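PDB 2IVF: ethylbenzene dehydrogenase beta-subunit, which is an iron-sulfur subunit of the 4Fe-4S dicluster (ferredoxin-like) family, holding three SF4 clusters and one F3S cluster within a three-chain assembly. Local coordinates for residues A257-H261 / G300-V306; D93-H99 / H112-K118; P140-F145 / R292-L298. All blocks are in the same frame, centred on the assembly; numbering follows the deposited sequence.

Contact 1 of 3, residues A257-H261 / G300-V306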
loop_
_atom_site.group_PDB
_atom_site.type_symbol
_atom_site.label_atom_id
_atom_site.label_comp_id
_atom_site.label_asym_id
_atom_site.label_seq_id
_atom_site.Cartn_x
_atom_site.Cartn_y
_atom_site.Cartn_z
ATOM N N ALA B 257 19.995 14.896 13.912
ATOM C CA ALA B 257 18.556 14.934 13.909
ATOM C C ALA B 257 18.183 16.402 14.239
ATOM O O ALA B 257 18.562 16.931 15.292
ATOM C CB ALA B 257 17.987 13.937 14.912
ATOM N N LEU B 258 17.545 17.066 13.285
ATOM C CA LEU B 258 17.290 18.491 13.319
ATOM C C LEU B 258 15.816 18.842 13.434
ATOM O O LEU B 258 14.959 18.179 12.886
ATOM C CB LEU B 258 17.832 19.151 12.044
ATOM C CG LEU B 258 19.292 18.894 11.730
ATOM C CD1 LEU B 258 19.626 19.418 10.341
ATOM C CD2 LEU B 258 20.247 19.455 12.823
ATOM N N PRO B 259 15.526 19.959 14.114
ATOM C CA PRO B 259 14.172 20.386 14.294
ATOM C C PRO B 259 13.531 20.906 13.047
ATOM O O PRO B 259 14.191 21.510 12.180
ATOM C CB PRO B 259 14.291 21.535 15.311
ATOM C CG PRO B 259 15.606 22.080 15.109
ATOM C CD PRO B 259 16.476 20.874 14.759
ATOM N N LEU B 260 12.233 20.686 12.950
ATOM C CA LEU B 260 11.488 21.227 11.831
ATOM C C LEU B 260 11.084 22.691 12.119
ATOM O O LEU B 260 10.415 23.006 13.118
ATOM C CB LEU B 260 10.290 20.313 11.482
ATOM C CG LEU B 260 9.280 20.820 10.427
ATOM C CD1 LEU B 260 9.903 20.849 9.047
ATOM C CD2 LEU B 260 7.982 19.937 10.434
ATOM N N HIS B 261 11.526 23.605 11.269
ATOM C CA HIS B 261 11.117 24.994 11.366
ATOM C C HIS B 261 11.366 25.586 12.773
ATOM O O HIS B 261 10.487 26.207 13.358
ATOM C CB HIS B 261 9.639 25.154 10.980
ATOM C CG HIS B 261 9.363 25.082 9.498
ATOM N ND1 HIS B 261 9.983 25.904 8.576
ATOM C CD2 HIS B 261 8.485 24.337 8.803
ATOM C CE1 HIS B 261 9.493 25.652 7.372
ATOM N NE2 HIS B 261 8.594 24.692 7.485
ATOM N N GLY B 300 15.544 25.189 4.489
ATOM C CA GLY B 300 14.305 25.855 4.778
ATOM C C GLY B 300 13.520 25.126 5.852
ATOM O O GLY B 300 12.838 25.771 6.672
ATOM N N LEU B 301 13.628 23.794 5.857
ATOM C CA LEU B 301 12.936 22.954 6.798
ATOM C C LEU B 301 13.722 22.698 8.067
ATOM O O LEU B 301 13.162 22.709 9.149
ATOM C CB LEU B 301 12.660 21.608 6.168
ATOM C CG LEU B 301 11.659 21.604 5.020
ATOM C CD1 LEU B 301 11.393 20.198 4.625
ATOM C CD2 LEU B 301 10.373 22.394 5.419
ATOM N N PHE B 302 15.013 22.451 7.946
ATOM C CA PHE B 302 15.776 21.919 9.079
ATOM C C PHE B 302 16.921 22.778 9.536
ATOM O O PHE B 302 17.656 22.385 10.452
ATOM C CB PHE B 302 16.272 20.515 8.738
ATOM C CG PHE B 302 15.181 19.603 8.321
ATOM C CD1 PHE B 302 14.132 19.345 9.170
ATOM C CD2 PHE B 302 15.167 19.043 7.039
ATOM C CE1 PHE B 302 13.104 18.525 8.768
ATOM C CE2 PHE B 302 14.162 18.240 6.643
ATOM C CZ PHE B 302 13.115 17.969 7.520
ATOM N N GLY B 303 17.062 23.956 8.945
ATOM C CA GLY B 303 18.018 24.939 9.380
ATOM C C GLY B 303 19.393 24.845 8.758
ATOM O O GLY B 303 19.657 23.962 7.934
ATOM N N PRO B 304 20.304 25.716 9.207
ATOM C CA PRO B 304 21.639 25.878 8.645
ATOM C C PRO B 304 22.584 24.715 8.918
ATOM O O PRO B 304 23.642 24.672 8.329
ATOM C CB PRO B 304 22.189 27.103 9.390
ATOM C CG PRO B 304 21.484 27.065 10.714
ATOM C CD PRO B 304 20.093 26.624 10.360
ATOM N N GLU B 305 22.216 23.785 9.788
ATOM C CA GLU B 305 23.096 22.656 10.081
ATOM C C GLU B 305 22.983 21.532 9.070
ATOM O O GLU B 305 23.716 20.581 9.148
ATOM C CB GLU B 305 22.850 22.156 11.496
ATOM C CG GLU B 305 23.274 23.254 12.507
ATOM C CD GLU B 305 23.108 22.889 13.930
ATOM O OE1 GLU B 305 22.809 21.703 14.215
ATOM O OE2 GLU B 305 23.280 23.805 14.796
ATOM N N VAL B 306 22.063 21.636 8.121
ATOM C CA VAL B 306 21.851 20.553 7.166
ATOM C C VAL B 306 23.132 20.100 6.422
ATOM O O VAL B 306 23.428 18.907 6.304
ATOM C CB VAL B 306 20.766 20.922 6.147
ATOM C CG1 VAL B 306 20.722 19.868 4.958
ATOM C CG2 VAL B 306 19.406 21.009 6.850
#
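L258 fills the hollow made where the helix 295-302 ends and the chain turns into 306-321. Its walls are F302, E305 and V306: CB rests on the CB and carbonyl of F302, CD1 lies 3.8 Å from V306 CG2 and close to F302 O, and CD2 lies against the flank of E305. Chi1 of -54° puts CG beside the backbone N, and chi2 of 171° spreads the two methyls to these different walls. The type I turn from G303 to V306, entered through the positive phi of G303, brings E305 and V306 round to L258.

The F302 ring is the bump in return, lying against L260 CD1, which is 4.0 Å from F302 CE1, with P259 O in plane at its edge. The CB of its own neighbour L301 sits over one face, and Y272 meets the ring from outside the two segments. L260 CD1 also packs against L301 CD2, so the methyl lies between L301 and the F302 ring. Farther along, L301 CD2 comes 3.6 Å from H261 NE2, and the imidazole carries L301 CA over one face. NE2 is hydrogen-bonded to E69 and ND1 to E263, and Y264 stacks on the ring.

A single hydrogen bond joins the backbones: H261 N gives to L301 O at 2.8 Å, nearly straight at 174°. P259 O receives a CA-H...O contact from F302 CA at 3.5 Å. L301 O, near the helix end, is thus met by H261 N and L260 CA, just after strand 258-259, while the apolar side chains do the filling.

Contact 2 of 3, residues D93-H99 / H112-K118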
loop_
_atom_site.group_PDB
_atom_site.type_symbol
_atom_site.label_atom_id
_atom_site.label_comp_id
_atom_site.label_asym_id
_atom_site.label_seq_id
_atom_site.Cartn_x
_atom_site.Cartn_y
_atom_site.Cartn_z
ATOM N N ASP B 93 -10.048 16.861 5.030
ATOM C CA ASP B 93 -11.437 16.513 4.758
ATOM C C ASP B 93 -11.707 15.203 5.481
ATOM O O ASP B 93 -10.915 14.782 6.303
ATOM C CB ASP B 93 -11.683 16.365 3.250
ATOM C CG ASP B 93 -13.125 16.742 2.824
ATOM O OD1 ASP B 93 -14.099 16.176 3.391
ATOM O OD2 ASP B 93 -13.257 17.576 1.897
ATOM N N ASP B 94 -12.836 14.577 5.160
ATOM C CA ASP B 94 -13.225 13.292 5.742
ATOM C C ASP B 94 -14.122 12.686 4.661
ATOM O O ASP B 94 -15.370 12.706 4.738
ATOM C CB ASP B 94 -13.942 13.488 7.071
ATOM C CG ASP B 94 -14.499 12.189 7.649
ATOM O OD1 ASP B 94 -13.955 11.117 7.365
ATOM O OD2 ASP B 94 -15.492 12.276 8.404
ATOM N N PHE B 95 -13.468 12.198 3.609
ATOM C CA PHE B 95 -14.183 11.818 2.393
ATOM C C PHE B 95 -15.251 10.787 2.697
ATOM O O PHE B 95 -15.005 9.827 3.420
ATOM C CB PHE B 95 -13.251 11.219 1.364
ATOM C CG PHE B 95 -12.315 12.197 0.709
ATOM C CD1 PHE B 95 -12.424 13.566 0.885
ATOM C CD2 PHE B 95 -11.306 11.714 -0.117
ATOM C CE1 PHE B 95 -11.552 14.418 0.280
ATOM C CE2 PHE B 95 -10.433 12.590 -0.716
ATOM C CZ PHE B 95 -10.571 13.921 -0.517
ATOM N N GLN B 96 -16.432 11.008 2.157
ATOM C CA GLN B 96 -17.521 10.041 2.226
ATOM C C GLN B 96 -17.523 9.288 0.907
ATOM O O GLN B 96 -17.217 9.860 -0.144
ATOM C CB GLN B 96 -18.809 10.776 2.402
ATOM C CG GLN B 96 -18.731 11.794 3.605
ATOM C CD GLN B 96 -18.600 11.048 4.901
ATOM O OE1 GLN B 96 -19.470 10.245 5.247
ATOM N NE2 GLN B 96 -17.503 11.269 5.624
ATOM N N PHE B 97 -17.925 8.030 0.950
ATOM C CA PHE B 97 -17.920 7.188 -0.245
ATOM C C PHE B 97 -19.298 6.654 -0.510
ATOM O O PHE B 97 -20.162 6.759 0.335
ATOM C CB PHE B 97 -16.895 6.091 -0.088
ATOM C CG PHE B 97 -15.483 6.609 -0.141
ATOM C CD1 PHE B 97 -14.828 6.716 -1.338
ATOM C CD2 PHE B 97 -14.838 7.046 1.000
ATOM C CE1 PHE B 97 -13.544 7.241 -1.399
ATOM C CE2 PHE B 97 -13.578 7.551 0.930
ATOM C CZ PHE B 97 -12.929 7.654 -0.285
ATOM N N ASN B 98 -19.526 6.095 -1.697
ATOM C CA ASN B 98 -20.883 5.813 -2.153
ATOM C C ASN B 98 -21.123 4.349 -2.475
ATOM O O ASN B 98 -21.712 4.002 -3.497
ATOM C CB ASN B 98 -21.195 6.695 -3.369
ATOM C CG ASN B 98 -20.285 6.435 -4.526
ATOM O OD1 ASN B 98 -19.107 6.103 -4.344
ATOM N ND2 ASN B 98 -20.812 6.591 -5.735
ATOM N N HIS B 99 -20.719 3.468 -1.550
ATOM C CA HIS B 99 -20.851 2.033 -1.760
ATOM C C HIS B 99 -22.246 1.605 -2.174
ATOM O O HIS B 99 -22.406 0.941 -3.205
ATOM C CB HIS B 99 -20.496 1.246 -0.494
ATOM C CG HIS B 99 -19.137 1.516 0.045
ATOM N ND1 HIS B 99 -18.852 2.629 0.805
ATOM C CD2 HIS B 99 -17.999 0.792 -0.014
ATOM C CE1 HIS B 99 -17.588 2.580 1.179
ATOM N NE2 HIS B 99 -17.046 1.482 0.681
ATOM N N HIS B 112 -20.050 5.510 -10.272
ATOM C CA HIS B 112 -18.854 4.745 -9.934
ATOM C C HIS B 112 -18.505 5.098 -8.545
ATOM O O HIS B 112 -19.032 6.043 -8.003
ATOM C CB HIS B 112 -17.676 5.075 -10.887
ATOM C CG HIS B 112 -17.325 6.525 -10.934
ATOM N ND1 HIS B 112 -16.190 7.044 -10.334
ATOM C CD2 HIS B 112 -17.956 7.570 -11.514
ATOM C CE1 HIS B 112 -16.140 8.345 -10.549
ATOM N NE2 HIS B 112 -17.211 8.690 -11.247
ATOM N N PHE B 113 -17.612 4.320 -7.961
ATOM C CA PHE B 113 -17.150 4.513 -6.606
ATOM C C PHE B 113 -16.211 5.706 -6.525
ATOM O O PHE B 113 -15.199 5.745 -7.221
ATOM C CB PHE B 113 -16.407 3.226 -6.139
ATOM C CG PHE B 113 -16.082 3.226 -4.681
ATOM C CD1 PHE B 113 -17.075 2.939 -3.744
ATOM C CD2 PHE B 113 -14.823 3.568 -4.237
ATOM C CE1 PHE B 113 -16.775 2.937 -2.411
ATOM C CE2 PHE B 113 -14.526 3.593 -2.882
ATOM C CZ PHE B 113 -15.517 3.277 -1.967
ATOM N N HIS B 114 -16.541 6.693 -5.685
ATOM C CA HIS B 114 -15.749 7.872 -5.660
ATOM C C HIS B 114 -15.997 8.641 -4.368
ATOM O O HIS B 114 -17.001 8.410 -3.689
ATOM C CB HIS B 114 -16.129 8.711 -6.881
ATOM C CG HIS B 114 -17.432 9.402 -6.729
ATOM N ND1 HIS B 114 -17.592 10.522 -5.936
ATOM C CD2 HIS B 114 -18.649 9.121 -7.244
ATOM C CE1 HIS B 114 -18.856 10.906 -5.987
ATOM N NE2 HIS B 114 -19.518 10.072 -6.771
ATOM N N PRO B 115 -15.060 9.512 -3.995
ATOM C CA PRO B 115 -15.214 10.324 -2.788
ATOM C C PRO B 115 -16.083 11.533 -2.964
ATOM O O PRO B 115 -16.262 12.014 -4.100
ATOM C CB PRO B 115 -13.776 10.763 -2.491
ATOM C CG PRO B 115 -13.158 10.851 -3.849
ATOM C CD PRO B 115 -13.748 9.739 -4.635
ATOM N N THR B 116 -16.609 12.015 -1.837
ATOM C CA THR B 116 -17.406 13.232 -1.762
ATOM C C THR B 116 -16.841 13.965 -0.531
ATOM O O THR B 116 -16.652 13.352 0.512
ATOM C CB THR B 116 -18.889 12.927 -1.537
ATOM O OG1 THR B 116 -19.397 12.150 -2.625
ATOM C CG2 THR B 116 -19.740 14.208 -1.401
ATOM N N SER B 117 -16.581 15.265 -0.666
ATOM C CA SER B 117 -16.102 16.075 0.459
ATOM C C SER B 117 -17.152 16.169 1.547
ATOM O O SER B 117 -18.324 16.404 1.269
ATOM C CB SER B 117 -15.709 17.497 0.001
ATOM O OG SER B 117 -15.559 18.376 1.126
ATOM N N LYS B 118 -16.714 16.033 2.797
ATOM C CA LYS B 118 -17.592 16.235 3.922
ATOM C C LYS B 118 -17.860 17.738 4.155
ATOM O O LYS B 118 -18.823 18.104 4.793
ATOM C CB LYS B 118 -17.037 15.593 5.196
ATOM C CG LYS B 118 -18.148 15.287 6.208
ATOM C CD LYS B 118 -17.707 14.418 7.397
ATOM C CE LYS B 118 -18.931 13.982 8.204
ATOM N NZ LYS B 118 -18.593 13.251 9.475
#
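Q96 and T116 form a lone antiparallel bridge, a hydrogen-bonded pair: Q96 N gives to T116 O at 2.9 Å and T116 N returns to Q96 O at 2.8 Å, both in the carbonyl plane. The segments, neither a regular strand, run 144° apart end to end.

D93 grips S117 and K118 through the syn lone pairs of its oxygens, OD2 accepting from S117 OG at 2.6 Å and OD1 from K118 N; the anti lone pair of OD1 takes D94 N, and the three bonds fix the rotation of the carboxylate. D94 OD2 and K118 NZ add a weak salt bridge. At the other end N98 OD1 accepts from H114 N at 3.0 Å, while ND2 gives to H112 O and also bonds E101. Chi1 of 61° sets N98 CG over one face of the H114 ring.

P115 CB lies between F95 CD2 (3.6 Å) and F97 CE1 (3.7 Å). F113 points its edge at the face of H99; F97 lies nearly parallel to F113 but slid aside. H99 NE2 bonds T860 O of the alpha-subunit. This aromatic cluster and the single antiparallel bridge close the excursion around helix 99-104 against that chain.

Contact 3 of 3, residues P140-F145 / R292-L298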
loop_
_atom_site.group_PDB
_atom_site.type_symbol
_atom_site.label_atom_id
_atom_site.label_comp_id
_atom_site.label_asym_id
_atom_site.label_seq_id
_atom_site.Cartn_x
_atom_site.Cartn_y
_atom_site.Cartn_z
ATOM N N PRO B 140 15.656 15.866 -15.605
ATOM C CA PRO B 140 15.848 14.527 -15.019
ATOM C C PRO B 140 16.277 14.492 -13.559
ATOM O O PRO B 140 16.780 13.457 -13.076
ATOM C CB PRO B 140 16.944 13.948 -15.910
ATOM C CG PRO B 140 17.810 15.125 -16.205
ATOM C CD PRO B 140 16.877 16.313 -16.302
ATOM N N ASN B 141 16.084 15.619 -12.874
ATOM C CA ASN B 141 16.399 15.797 -11.474
ATOM C C ASN B 141 15.204 16.121 -10.599
ATOM O O ASN B 141 15.267 17.032 -9.771
ATOM C CB ASN B 141 17.446 16.905 -11.283
ATOM C CG ASN B 141 18.791 16.523 -11.823
ATOM O OD1 ASN B 141 19.308 15.488 -11.448
ATOM N ND2 ASN B 141 19.332 17.323 -12.774
ATOM N N PRO B 142 14.129 15.326 -10.695
ATOM C CA PRO B 142 13.035 15.533 -9.767
ATOM C C PRO B 142 13.537 15.131 -8.356
ATOM O O PRO B 142 14.475 14.368 -8.227
ATOM C CB PRO B 142 11.956 14.566 -10.285
ATOM C CG PRO B 142 12.745 13.434 -10.867
ATOM C CD PRO B 142 13.916 14.131 -11.540
ATOM N N PHE B 143 12.966 15.699 -7.309
ATOM C CA PHE B 143 13.265 15.194 -5.977
ATOM C C PHE B 143 12.045 15.267 -5.080
ATOM O O PHE B 143 11.157 16.101 -5.268
ATOM C CB PHE B 143 14.411 15.957 -5.388
ATOM C CG PHE B 143 14.097 17.368 -5.137
ATOM C CD1 PHE B 143 14.274 18.320 -6.127
ATOM C CD2 PHE B 143 13.590 17.753 -3.922
ATOM C CE1 PHE B 143 13.995 19.645 -5.892
ATOM C CE2 PHE B 143 13.304 19.124 -3.694
ATOM C CZ PHE B 143 13.481 20.026 -4.681
ATOM N N PHE B 144 11.996 14.342 -4.130
ATOM C CA PHE B 144 10.947 14.309 -3.143
ATOM C C PHE B 144 11.404 13.293 -2.101
ATOM O O PHE B 144 12.275 12.458 -2.363
ATOM C CB PHE B 144 9.620 13.837 -3.744
ATOM C CG PHE B 144 9.636 12.391 -4.146
ATOM C CD1 PHE B 144 9.251 11.415 -3.267
ATOM C CD2 PHE B 144 10.032 12.002 -5.447
ATOM C CE1 PHE B 144 9.316 10.054 -3.629
ATOM C CE2 PHE B 144 10.070 10.675 -5.794
ATOM C CZ PHE B 144 9.710 9.692 -4.868
ATOM N N PHE B 145 10.797 13.402 -0.932
ATOM C CA PHE B 145 10.942 12.469 0.171
ATOM C C PHE B 145 9.643 12.594 0.959
ATOM O O PHE B 145 8.833 13.478 0.653
ATOM C CB PHE B 145 12.171 12.796 1.035
ATOM C CG PHE B 145 12.208 14.168 1.574
ATOM C CD1 PHE B 145 12.821 15.188 0.859
ATOM C CD2 PHE B 145 11.636 14.482 2.805
ATOM C CE1 PHE B 145 12.891 16.464 1.342
ATOM C CE2 PHE B 145 11.675 15.768 3.288
ATOM C CZ PHE B 145 12.332 16.774 2.557
ATOM N N ARG B 292 20.761 15.527 -5.834
ATOM C CA ARG B 292 19.881 16.459 -6.535
ATOM C C ARG B 292 19.035 17.326 -5.584
ATOM O O ARG B 292 18.411 18.299 -6.025
ATOM C CB ARG B 292 18.942 15.701 -7.423
ATOM C CG ARG B 292 18.034 14.855 -6.532
ATOM C CD ARG B 292 17.364 13.866 -7.182
ATOM N NE ARG B 292 18.160 12.924 -7.916
ATOM C CZ ARG B 292 17.706 12.363 -9.025
ATOM N NH1 ARG B 292 16.480 12.637 -9.449
ATOM N NH2 ARG B 292 18.443 11.494 -9.678
ATOM N N ILE B 293 18.965 16.984 -4.304
ATOM C CA ILE B 293 18.080 17.749 -3.405
ATOM C C ILE B 293 18.792 19.067 -3.116
ATOM O O ILE B 293 19.940 19.078 -2.642
ATOM C CB ILE B 293 17.765 17.068 -2.066
ATOM C CG1 ILE B 293 17.150 15.681 -2.277
ATOM C CG2 ILE B 293 16.849 18.006 -1.227
ATOM C CD1 ILE B 293 16.960 14.930 -1.027
ATOM N N PRO B 294 18.143 20.181 -3.455
ATOM C CA PRO B 294 18.783 21.449 -3.223
ATOM C C PRO B 294 18.964 21.724 -1.749
ATOM O O PRO B 294 18.045 21.543 -0.928
ATOM C CB PRO B 294 17.833 22.451 -3.872
ATOM C CG PRO B 294 17.003 21.616 -4.826
ATOM C CD PRO B 294 16.832 20.340 -4.113
ATOM N N LEU B 295 20.160 22.125 -1.392
ATOM C CA LEU B 295 20.449 22.298 0.025
ATOM C C LEU B 295 19.529 23.377 0.634
ATOM O O LEU B 295 19.085 23.251 1.776
ATOM C CB LEU B 295 21.917 22.665 0.212
ATOM C CG LEU B 295 22.453 23.024 1.596
ATOM C CD1 LEU B 295 22.205 21.895 2.612
ATOM C CD2 LEU B 295 23.954 23.456 1.492
ATOM N N ASP B 296 19.250 24.446 -0.110
ATOM C CA ASP B 296 18.486 25.531 0.473
ATOM C C ASP B 296 17.066 25.110 0.793
ATOM O O ASP B 296 16.484 25.616 1.735
ATOM C CB ASP B 296 18.543 26.827 -0.370
ATOM C CG ASP B 296 18.026 26.649 -1.793
ATOM O OD1 ASP B 296 17.909 25.519 -2.272
ATOM O OD2 ASP B 296 17.764 27.672 -2.466
ATOM N N VAL B 297 16.542 24.131 0.062
ATOM C CA VAL B 297 15.254 23.539 0.366
ATOM C C VAL B 297 15.277 22.820 1.702
ATOM O O VAL B 297 14.439 23.079 2.555
ATOM C CB VAL B 297 14.797 22.569 -0.786
ATOM C CG1 VAL B 297 13.533 21.787 -0.402
ATOM C CG2 VAL B 297 14.532 23.399 -2.053
ATOM N N LEU B 298 16.302 22.003 1.933
ATOM C CA LEU B 298 16.412 21.278 3.179
ATOM C C LEU B 298 16.706 22.249 4.324
ATOM O O LEU B 298 16.187 22.063 5.416
ATOM C CB LEU B 298 17.471 20.175 3.139
ATOM C CG LEU B 298 17.182 19.037 2.191
ATOM C CD1 LEU B 298 18.265 17.954 2.258
ATOM C CD2 LEU B 298 15.847 18.440 2.559
HETATM O O HOH W 1 16.542 11.097 -11.773
HETATM O O HOH W 2 17.389 19.304 -8.497
#
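P294 CD lies over one face of the F143 ring where strand 141-149, the central strand of a three-stranded antiparallel sheet, passes the start of helix 295-302. P294 holds the N-cap position, and its CD makes a CH-pi contact with the phenyl ring, 3.5 Å from the centroid and 19° off the ring normal. The two side chains come from opposite directions. V297 CG1 is 4.2 Å from F143 CE2, and I293 CG1 lies 4.2 Å from F143 CB. Chi1 of F143 is 66°, which sets the ring between its own backbone N and carbonyl carbon and turns it to P294.

F145, two residues on, meets the first turn of the helix at L298: its CE1 is 3.8 Å from L298 CD2, and P275 touches both residues.

R292 works at the other end. Its chain bends at chi3 (56°) and lays the guanidinium beside the strand, with N141 OD1 over one face and the amide plane nearly perpendicular to it. OD1 itself bonds F281 N. NE and NH2 give to the carbonyls of A278 and R279, so backbone oxygens hold the group on several sides, and F285 of the alpha-subunit packs on R292. Water 1 links NH1 to P140 O, and water 2 runs from R292 O to a weak bond at N141 O. The direct bond is R292 NH1 to P142 O, 2.9 Å, in the plane of both guanidinium and carbonyl.

How the contacts relate
From the N terminus, contact 2 comes first: it closes the short excursion 93-118 around helix 99-104, and is finished before the others open. Contact 3 then starts on strand 141-149 and waits 146 residues for its partner at 292-298. Contact 1 opens inside that span at 257-261 and ends beyond it at 300-306, so the two cross. Both use helix 295-302 and they touch, V306 CG1 lying 3.4 Å from L295 CD1, with L301 CD1 near F145 CZ. That helix therefore ties strand 141-149 to strand 258-259. Contact 2 lies apart, its nearest atoms about 19 Å from either of the others.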